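PDB 1UZB: 1-pyrroline-5-carboxylate dehydrogenase from Thermus thermophilus, which catalyses the NAD-dependent oxidation of glutamate semialdehyde, the open form of 1-pyrroline-5-carboxylate, to glutamate, the last step of proline breakdown. Local coordinates for residues Glu369-Leu373 with Gly396-Ala400; Val124-Glu130 with Gly316-Lys321; Val310-Ala314 with Arg473-Gly477. All blocks are in the same frame, centred on the assembly; numbering follows the deposited sequence. Where two conformers were deposited one is given.

Contact 1 of 3, residues Glu369-Leu373 with Gly396-Ala400; sequences ERKVL and GYFIA
Glu369 reaches out from helix 366-379 and sets its carboxylate almost square against the ring of Tyr397, the two planes 87° apart. OE2, whose polar partner is Arg391, lies at the ring edge, in the ring plane; within the loop 396-400 its nearest atom is Tyr397 CA, 3.1 Å away. OE1 comes in obliquely, 3.6 Å from CD2 of the same tyrosine. With CG anti to the backbone N (chi1 -177°) and the chain running straight on, the acid spans the whole gap to the turn. That turn is an inverse gamma turn centred on Tyr397, in the loop that leads into strand 402-405.

Two residues on, Ile399 also points toward the helix. Its extended chain ends in CD1, which meets Val372 CG1 at 3.6 Å, while Leu373 CD2 is a looser neighbour at 4.4 Å. The shank of the acid also shares this methyl, Glu369 CG lying 4.1 Å from Ile399 CD1.

Two chemistries therefore sit side by side: an aliphatic patch round one isoleucine methyl, and a buried carboxylate whose salt bridge goes to Arg391, a pairing that would favour its charged form.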
loop_
_atom_site.group_PDB
_atom_site.type_symbol
_atom_site.label_atom_id
_atom_site.label_comp_id
_atom_site.label_asym_id
_atom_site.label_seq_id
_atom_site.Cartn_x
_atom_site.Cartn_y
_atom_site.Cartn_z
ATOM N N GLU A 369 26.758 -43.407 18.805
ATOM C CA GLU A 369 26.562 -44.043 20.097
ATOM C C GLU A 369 27.856 -43.978 20.908
ATOM O O GLU A 369 27.844 -43.638 22.090
ATOM C CB GLU A 369 26.141 -45.498 19.901
ATOM C CG GLU A 369 25.852 -46.239 21.193
ATOM C CD GLU A 369 25.481 -47.685 20.950
ATOM O OE1 GLU A 369 26.322 -48.429 20.403
ATOM O OE2 GLU A 369 24.351 -48.078 21.303
ATOM N N ARG A 370 28.973 -44.297 20.262
ATOM C CA ARG A 370 30.256 -44.274 20.948
ATOM C C ARG A 370 30.554 -42.875 21.478
ATOM O O ARG A 370 30.994 -42.713 22.617
ATOM C CB ARG A 370 31.380 -44.708 20.007
ATOM C CG ARG A 370 32.711 -44.910 20.724
ATOM C CD ARG A 370 33.867 -44.995 19.748
ATOM N NE ARG A 370 34.113 -43.715 19.092
ATOM C CZ ARG A 370 34.636 -42.652 19.696
ATOM N NH1 ARG A 370 34.977 -42.709 20.976
ATOM N NH2 ARG A 370 34.812 -41.527 19.019
ATOM N N LYS A 371 30.307 -41.867 20.647
ATOM C CA LYS A 371 30.562 -40.484 21.038
ATOM C C LYS A 371 29.710 -40.036 22.221
ATOM O O LYS A 371 30.215 -39.421 23.161
ATOM C CB LYS A 371 30.332 -39.547 19.850
ATOM C CG LYS A 371 31.354 -39.693 18.730
ATOM C CD LYS A 371 31.077 -38.705 17.605
ATOM C CE LYS A 371 32.068 -38.867 16.465
ATOM N NZ LYS A 371 31.818 -37.889 15.371
ATOM N N VAL A 372 28.418 -40.342 22.183
ATOM C CA VAL A 372 27.534 -39.952 23.273
ATOM C C VAL A 372 27.955 -40.637 24.571
ATOM O O VAL A 372 28.010 -40.008 25.627
ATOM C CB VAL A 372 26.065 -40.294 22.942
ATOM C CG1 VAL A 372 25.170 -39.981 24.135
ATOM C CG2 VAL A 372 25.619 -39.496 21.724
ATOM N N LEU A 373 28.269 -41.924 24.488
ATOM C CA LEU A 373 28.694 -42.666 25.667
ATOM C C LEU A 373 30.018 -42.120 26.193
ATOM O O LEU A 373 30.258 -42.124 27.399
ATOM C CB LEU A 373 28.829 -44.156 25.342
ATOM C CG LEU A 373 27.524 -44.875 24.980
ATOM C CD1 LEU A 373 27.818 -46.311 24.559
ATOM C CD2 LEU A 373 26.572 -44.842 26.169
ATOM N N GLY A 396 20.056 -52.479 18.666
ATOM C CA GLY A 396 19.922 -51.075 18.311
ATOM C C GLY A 396 20.795 -50.170 19.164
ATOM O O GLY A 396 21.239 -50.557 20.243
ATOM N N TYR A 397 21.035 -48.953 18.684
ATOM C CA TYR A 397 21.875 -47.998 19.403
ATOM C C TYR A 397 21.040 -47.214 20.409
ATOM O O TYR A 397 20.913 -45.992 20.318
ATOM C CB TYR A 397 22.538 -47.049 18.401
ATOM C CG TYR A 397 23.208 -47.775 17.255
ATOM C CD1 TYR A 397 22.864 -47.498 15.933
ATOM C CD2 TYR A 397 24.177 -48.751 17.493
ATOM C CE1 TYR A 397 23.464 -48.175 14.872
ATOM C CE2 TYR A 397 24.786 -49.433 16.437
ATOM C CZ TYR A 397 24.425 -49.140 15.131
ATOM O OH TYR A 397 25.023 -49.804 14.082
ATOM N N PHE A 398 20.497 -47.928 21.387
ATOM C CA PHE A 398 19.641 -47.326 22.397
ATOM C C PHE A 398 20.380 -46.785 23.616
ATOM O O PHE A 398 21.098 -47.515 24.300
ATOM C CB PHE A 398 18.594 -48.346 22.848
ATOM C CG PHE A 398 17.785 -48.921 21.720
ATOM C CD1 PHE A 398 16.981 -48.102 20.933
ATOM C CD2 PHE A 398 17.827 -50.285 21.441
ATOM C CE1 PHE A 398 16.231 -48.632 19.883
ATOM C CE2 PHE A 398 17.081 -50.823 20.394
ATOM C CZ PHE A 398 16.283 -49.994 19.615
ATOM N N ILE A 399 20.189 -45.496 23.877
ATOM C CA ILE A 399 20.795 -44.828 25.021
ATOM C C ILE A 399 19.668 -44.245 25.867
ATOM O O ILE A 399 18.737 -43.630 25.344
ATOM C CB ILE A 399 21.741 -43.692 24.576
ATOM C CG1 ILE A 399 22.864 -44.267 23.710
ATOM C CG2 ILE A 399 22.327 -42.994 25.794
ATOM C CD1 ILE A 399 23.829 -43.232 23.176
ATOM N N ALA A 400 19.750 -44.448 27.175
ATOM C CA ALA A 400 18.725 -43.955 28.085
ATOM C C ALA A 400 18.800 -42.450 28.314
ATOM O O ALA A 400 19.883 -41.865 28.299
ATOM C CB ALA A 400 18.839 -44.679 29.423
#

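Contact 2 of 3, residues Val124-Glu130 with Gly316-Lys321; sequences VGKNWVE and GFQGQK
Lys126 lies across one face of the Phe317 ring. Its CE sits almost over the ring centre, 3.8 Å from the centroid in a CH-pi contact, and CG presses on the rim, 3.3 Å from Phe317 CE1. NZ runs on over the same face as a cation-pi partner at 4.8 Å from the centroid, although its salt bridge is with Asp134. Gln320 NE2 lies over the opposite face, toward the rim; Val124 O meets the edge in plane.

Beside it Lys321 and Glu130 approach head-on: NZ meets OE1 at 2.9 Å, on the syn side and 21° out of the carboxylate plane. A bend at chi2 (-64°) folds the glutamate's carboxylate toward that ammonium. With an alanine at Glu130, the buried ammonium of Lys321 would probably lose this counter-charge.

The segment 316-321 is the turn that follows helix 303-315 and, as in other aldehyde dehydrogenases, runs directly into a cysteine, the next residue after Lys321 and probably the family's catalytic nucleophile. Gln320 O also accepts from ND2 of Asn184, probably the counterpart of the family's oxyanion-hole asparagine.

Further out, Gln318 NE2 donates to Gly125 O at 3.2 Å, from above the carbonyl plane and bent at 144°; the same amide bonds to Pro362 O. One water joins Val124 O to Gln320 NE2, and a second joins Asn127 N to Gln318 OE1. Asn127 is the N-cap of helix 128-149: its OD1 takes the Glu130 N-H at 3.0 Å, in a nearly linear bond (164°), which fixes the first turn from which the glutamate reaches Lys321.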
loop_
_atom_site.group_PDB
_atom_site.type_symbol
_atom_site.label_atom_id
_atom_site.label_comp_id
_atom_site.label_asym_id
_atom_site.label_seq_id
_atom_site.Cartn_x
_atom_site.Cartn_y
_atom_site.Cartn_z
ATOM N N VAL A 124 16.654 -43.472 9.971
ATOM C CA VAL A 124 17.331 -42.665 10.983
ATOM C C VAL A 124 16.758 -42.775 12.397
ATOM O O VAL A 124 17.163 -42.041 13.295
ATOM C CB VAL A 124 17.424 -41.168 10.573
ATOM C CG1 VAL A 124 18.239 -41.036 9.292
ATOM C CG2 VAL A 124 16.042 -40.575 10.394
ATOM N N GLY A 125 15.813 -43.691 12.591
ATOM C CA GLY A 125 15.266 -43.913 13.917
ATOM C C GLY A 125 14.379 -42.869 14.562
ATOM O O GLY A 125 14.409 -42.698 15.786
ATOM N N LYS A 126 13.594 -42.164 13.759
ATOM C CA LYS A 126 12.673 -41.175 14.303
ATOM C C LYS A 126 11.380 -41.886 14.663
ATOM O O LYS A 126 10.971 -42.816 13.962
ATOM C CB LYS A 126 12.353 -40.092 13.269
ATOM C CG LYS A 126 13.529 -39.227 12.902
ATOM C CD LYS A 126 13.087 -37.900 12.313
ATOM C CE LYS A 126 14.277 -36.963 12.222
ATOM N NZ LYS A 126 13.899 -35.574 11.848
ATOM N N ASN A 127 10.741 -41.480 15.757
ATOM C CA ASN A 127 9.465 -42.093 16.080
ATOM C C ASN A 127 8.464 -41.481 15.093
ATOM O O ASN A 127 8.836 -40.650 14.258
ATOM C CB ASN A 127 9.061 -41.886 17.559
ATOM C CG ASN A 127 8.801 -40.438 17.930
ATOM O OD1 ASN A 127 8.621 -39.577 17.077
ATOM N ND2 ASN A 127 8.759 -40.172 19.232
ATOM N N TRP A 128 7.205 -41.890 15.170
ATOM C CA TRP A 128 6.200 -41.425 14.217
ATOM C C TRP A 128 5.989 -39.919 14.086
ATOM O O TRP A 128 5.960 -39.395 12.972
ATOM C CB TRP A 128 4.864 -42.101 14.516
ATOM C CG TRP A 128 4.859 -43.600 14.345
ATOM C CD1 TRP A 128 5.939 -44.446 14.349
ATOM C CD2 TRP A 128 3.703 -44.429 14.218
ATOM N NE1 TRP A 128 5.518 -45.753 14.235
ATOM C CE2 TRP A 128 4.149 -45.769 14.154
ATOM C CE3 TRP A 128 2.326 -44.168 14.157
ATOM C CZ2 TRP A 128 3.265 -46.847 14.030
ATOM C CZ3 TRP A 128 1.447 -45.241 14.034
ATOM C CH2 TRP A 128 1.924 -46.563 13.972
ATOM N N VAL A 129 5.827 -39.218 15.204
ATOM C CA VAL A 129 5.594 -37.779 15.123
ATOM C C VAL A 129 6.835 -36.992 14.707
ATOM O O VAL A 129 6.723 -35.983 14.007
ATOM C CB VAL A 129 5.011 -37.226 16.447
ATOM C CG1 VAL A 129 3.700 -37.933 16.766
ATOM C CG2 VAL A 129 6.015 -37.393 17.573
ATOM N N GLU A 130 8.017 -37.435 15.130
ATOM C CA GLU A 130 9.237 -36.749 14.720
ATOM C C GLU A 130 9.363 -36.895 13.200
ATOM O O GLU A 130 9.759 -35.957 12.505
ATOM C CB GLU A 130 10.461 -37.361 15.410
ATOM C CG GLU A 130 10.605 -37.025 16.898
ATOM C CD GLU A 130 10.836 -35.542 17.170
ATOM O OE1 GLU A 130 11.437 -34.853 16.315
ATOM O OE2 GLU A 130 10.436 -35.066 18.255
ATOM N N GLY A 316 13.563 -35.058 22.404
ATOM C CA GLY A 316 12.915 -35.277 21.118
ATOM C C GLY A 316 13.980 -35.761 20.145
ATOM O O GLY A 316 15.068 -35.186 20.079
ATOM N N PHE A 317 13.662 -36.795 19.372
ATOM C CA PHE A 317 14.610 -37.412 18.439
ATOM C C PHE A 317 15.951 -37.671 19.130
ATOM O O PHE A 317 17.029 -37.422 18.585
ATOM C CB PHE A 317 14.821 -36.583 17.162
ATOM C CG PHE A 317 15.630 -37.308 16.098
ATOM C CD1 PHE A 317 15.406 -38.663 15.833
ATOM C CD2 PHE A 317 16.626 -36.649 15.382
ATOM C CE1 PHE A 317 16.166 -39.349 14.880
ATOM C CE2 PHE A 317 17.391 -37.330 14.425
ATOM C CZ PHE A 317 17.160 -38.683 14.176
ATOM N N GLN A 318 15.858 -38.148 20.367
ATOM C CA GLN A 318 17.024 -38.512 21.149
ATOM C C GLN A 318 18.048 -37.387 21.334
ATOM O O GLN A 318 19.246 -37.643 21.493
ATOM C CB GLN A 318 17.680 -39.739 20.504
ATOM C CG GLN A 318 16.772 -40.990 20.401
ATOM C CD GLN A 318 15.726 -40.942 19.279
ATOM O OE1 GLN A 318 14.579 -40.533 19.488
ATOM N NE2 GLN A 318 16.124 -41.368 18.084
ATOM N N GLY A 319 17.571 -36.145 21.329
ATOM C CA GLY A 319 18.452 -35.001 21.498
ATOM C C GLY A 319 19.370 -34.728 20.321
ATOM O O GLY A 319 20.302 -33.926 20.424
ATOM N N GLN A 320 19.108 -35.385 19.195
ATOM C CA GLN A 320 19.930 -35.218 18.001
ATOM C C GLN A 320 19.442 -34.063 17.140
ATOM O O GLN A 320 19.146 -34.226 15.957
ATOM C CB GLN A 320 19.941 -36.520 17.195
ATOM C CG GLN A 320 20.481 -37.703 17.986
ATOM C CD GLN A 320 20.362 -39.014 17.242
ATOM O OE1 GLN A 320 21.356 -39.698 16.999
ATOM N NE2 GLN A 320 19.135 -39.378 16.879
ATOM N N LYS A 321 19.353 -32.888 17.756
ATOM C CA LYS A 321 18.909 -31.687 17.059
ATOM C C LYS A 321 19.826 -30.532 17.419
ATOM O O LYS A 321 20.269 -30.406 18.564
ATOM C CB LYS A 321 17.481 -31.320 17.468
ATOM C CG LYS A 321 16.451 -32.400 17.214
ATOM C CD LYS A 321 15.056 -31.904 17.540
ATOM C CE LYS A 321 14.035 -33.000 17.315
ATOM N NZ LYS A 321 12.658 -32.518 17.609
HETATM O O HOH W 1 18.805 -41.797 15.389
HETATM O O HOH W 2 12.274 -39.954 17.780
#

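Contact 3 of 3, residues Val310-Ala314 with Arg473-Gly477; sequences VVVSA and RKITG
Ser313 and Ile475 are joined by the one direct hydrogen bond between 310-314 and 473-477. Starting at the serine CB, the first neighbour is Ile475 CG1, 3.9 Å away in plain packing. At the tip, OG accepts the Ile475 N-H at 3.1 Å and 162°, a nearly straight bond. OG stands beside its own backbone N (chi1 -62°), which also lets it bond back to Gly309 O one turn earlier in the helix; the hydroxyl thus gives its proton there and receives one from the loop. Lys474 closes round the same oxygen, with its CA 3.4 Å from Ser313 OG.

The peptide between Lys474 and Ile475 is held at both ends. Its N-H goes to the serine, while Lys474 O is gripped side-on by Arg473, with NE at 2.9 Å and NH2 making a second, more bent bond. Arg473 NH1 turns to Glu165 of the second subunit in a salt bridge, so the arginine that holds Lys474 O also reaches the subunit interface.

Around the bond, Val312 CG1 packs on the aliphatic shaft of Lys474, 4.0 Å from CD. Thr476 CG2 rests 3.7 Å from Ser313 O, and a water links Val312 O with Thr476 OG1.

Beneath this pairing runs the largely parallel, mixed sheet of the catalytic domain. Ser313 and Ile475 both pack on Ile295 of strand 293-297 and Ala325 of strand 325-331, so the helix C-terminal turn and the loop after strand 468-471 share one stretch of sheet.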
loop_
_atom_site.group_PDB
_atom_site.type_symbol
_atom_site.label_atom_id
_atom_site.label_comp_id
_atom_site.label_asym_id
_atom_site.label_seq_id
_atom_site.Cartn_x
_atom_site.Cartn_y
_atom_site.Cartn_z
ATOM N N VAL A 310 10.923 -28.872 28.711
ATOM C CA VAL A 310 12.328 -29.235 28.812
ATOM C C VAL A 310 12.532 -30.669 28.334
ATOM O O VAL A 310 13.454 -30.949 27.573
ATOM C CB VAL A 310 12.828 -29.104 30.265
ATOM C CG1 VAL A 310 14.194 -29.756 30.412
ATOM C CG2 VAL A 310 12.896 -27.639 30.651
ATOM N N VAL A 311 11.665 -31.578 28.768
ATOM C CA VAL A 311 11.785 -32.971 28.359
ATOM C C VAL A 311 11.607 -33.119 26.846
ATOM O O VAL A 311 12.367 -33.839 26.196
ATOM C CB VAL A 311 10.779 -33.856 29.134
ATOM C CG1 VAL A 311 10.718 -35.247 28.531
ATOM C CG2 VAL A 311 11.215 -33.948 30.596
ATOM N N VAL A 312 10.622 -32.430 26.277
ATOM C CA VAL A 312 10.409 -32.482 24.835
ATOM C C VAL A 312 11.632 -31.924 24.100
ATOM O O VAL A 312 12.122 -32.518 23.138
ATOM C CB VAL A 312 9.163 -31.649 24.419
ATOM C CG1 VAL A 312 9.151 -31.429 22.912
ATOM C CG2 VAL A 312 7.889 -32.361 24.845
ATOM N N SER A 313 12.128 -30.785 24.572
ATOM C CA SER A 313 13.272 -30.129 23.943
ATOM C C SER A 313 14.583 -30.892 24.048
ATOM O O SER A 313 15.408 -30.848 23.134
ATOM C CB SER A 313 13.481 -28.740 24.549
ATOM O OG SER A 313 12.359 -27.903 24.331
ATOM N N ALA A 314 14.776 -31.577 25.170
ATOM C CA ALA A 314 16.014 -32.303 25.403
ATOM C C ALA A 314 16.058 -33.695 24.807
ATOM O O ALA A 314 17.109 -34.131 24.342
ATOM C CB ALA A 314 16.287 -32.389 26.903
ATOM N N ARG A 473 7.592 -22.269 26.140
ATOM C CA ARG A 473 7.332 -23.340 25.190
ATOM C C ARG A 473 8.651 -24.004 24.794
ATOM O O ARG A 473 9.729 -23.497 25.104
ATOM C CB ARG A 473 6.623 -22.817 23.939
ATOM C CG ARG A 473 7.325 -21.669 23.245
ATOM C CD ARG A 473 7.048 -21.689 21.753
ATOM N NE ARG A 473 7.839 -22.730 21.102
ATOM C CZ ARG A 473 7.719 -23.095 19.830
ATOM N NH1 ARG A 473 6.822 -22.513 19.045
ATOM N NH2 ARG A 473 8.517 -24.033 19.337
ATOM N N LYS A 474 8.554 -25.138 24.106
ATOM C CA LYS A 474 9.729 -25.892 23.665
ATOM C C LYS A 474 10.613 -25.034 22.761
ATOM O O LYS A 474 10.129 -24.106 22.105
ATOM C CB LYS A 474 9.289 -27.151 22.912
ATOM C CG LYS A 474 8.566 -26.844 21.613
ATOM C CD LYS A 474 8.109 -28.093 20.882
ATOM C CE LYS A 474 7.548 -27.725 19.512
ATOM N NZ LYS A 474 7.182 -28.911 18.685
ATOM N N ILE A 475 11.905 -25.347 22.711
ATOM C CA ILE A 475 12.824 -24.572 21.882
ATOM C C ILE A 475 13.201 -25.253 20.574
ATOM O O ILE A 475 14.033 -24.750 19.823
ATOM C CB ILE A 475 14.110 -24.201 22.661
ATOM C CG1 ILE A 475 14.922 -25.453 23.012
ATOM C CG2 ILE A 475 13.723 -23.446 23.920
ATOM C CD1 ILE A 475 16.293 -25.137 23.602
ATOM N N THR A 476 12.580 -26.397 20.307
ATOM C CA THR A 476 12.819 -27.148 19.080
ATOM C C THR A 476 11.603 -26.977 18.166
ATOM O O THR A 476 10.600 -26.368 18.554
ATOM C CB THR A 476 12.977 -28.651 19.375
ATOM O OG1 THR A 476 11.799 -29.117 20.041
ATOM C CG2 THR A 476 14.185 -28.913 20.269
ATOM N N GLY A 477 11.705 -27.495 16.946
ATOM C CA GLY A 477 10.588 -27.444 16.017
ATOM C C GLY A 477 10.211 -26.121 15.384
ATOM O O GLY A 477 9.023 -25.860 15.183
HETATM O O HOH W 3 12.115 -31.786 20.324
#

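Overall arrangement
Contacts 2 and 3 adjoin, their centres 12 Å apart: helix 303-315, which carries 310-314, runs straight into 316-321, and Lys321 CD packs on Thr476 CG2 at 4.1 Å. Together they place 316-321 and 473-477 side by side, next to the probable catalytic cysteine that follows Lys321; the loop beginning at 473-477 probably continues toward the substrate carboxylate site. Contact 1 stands further off, its centre 14 Å from that of contact 2 and 21 Å from that of contact 3. It does not touch contact 2, the nearest atoms being about 6 Å apart, but Pro362 and Val363 lie between them: Phe398 and Gln318 meet Pro362, and Tyr397 and Gln320 meet Val363.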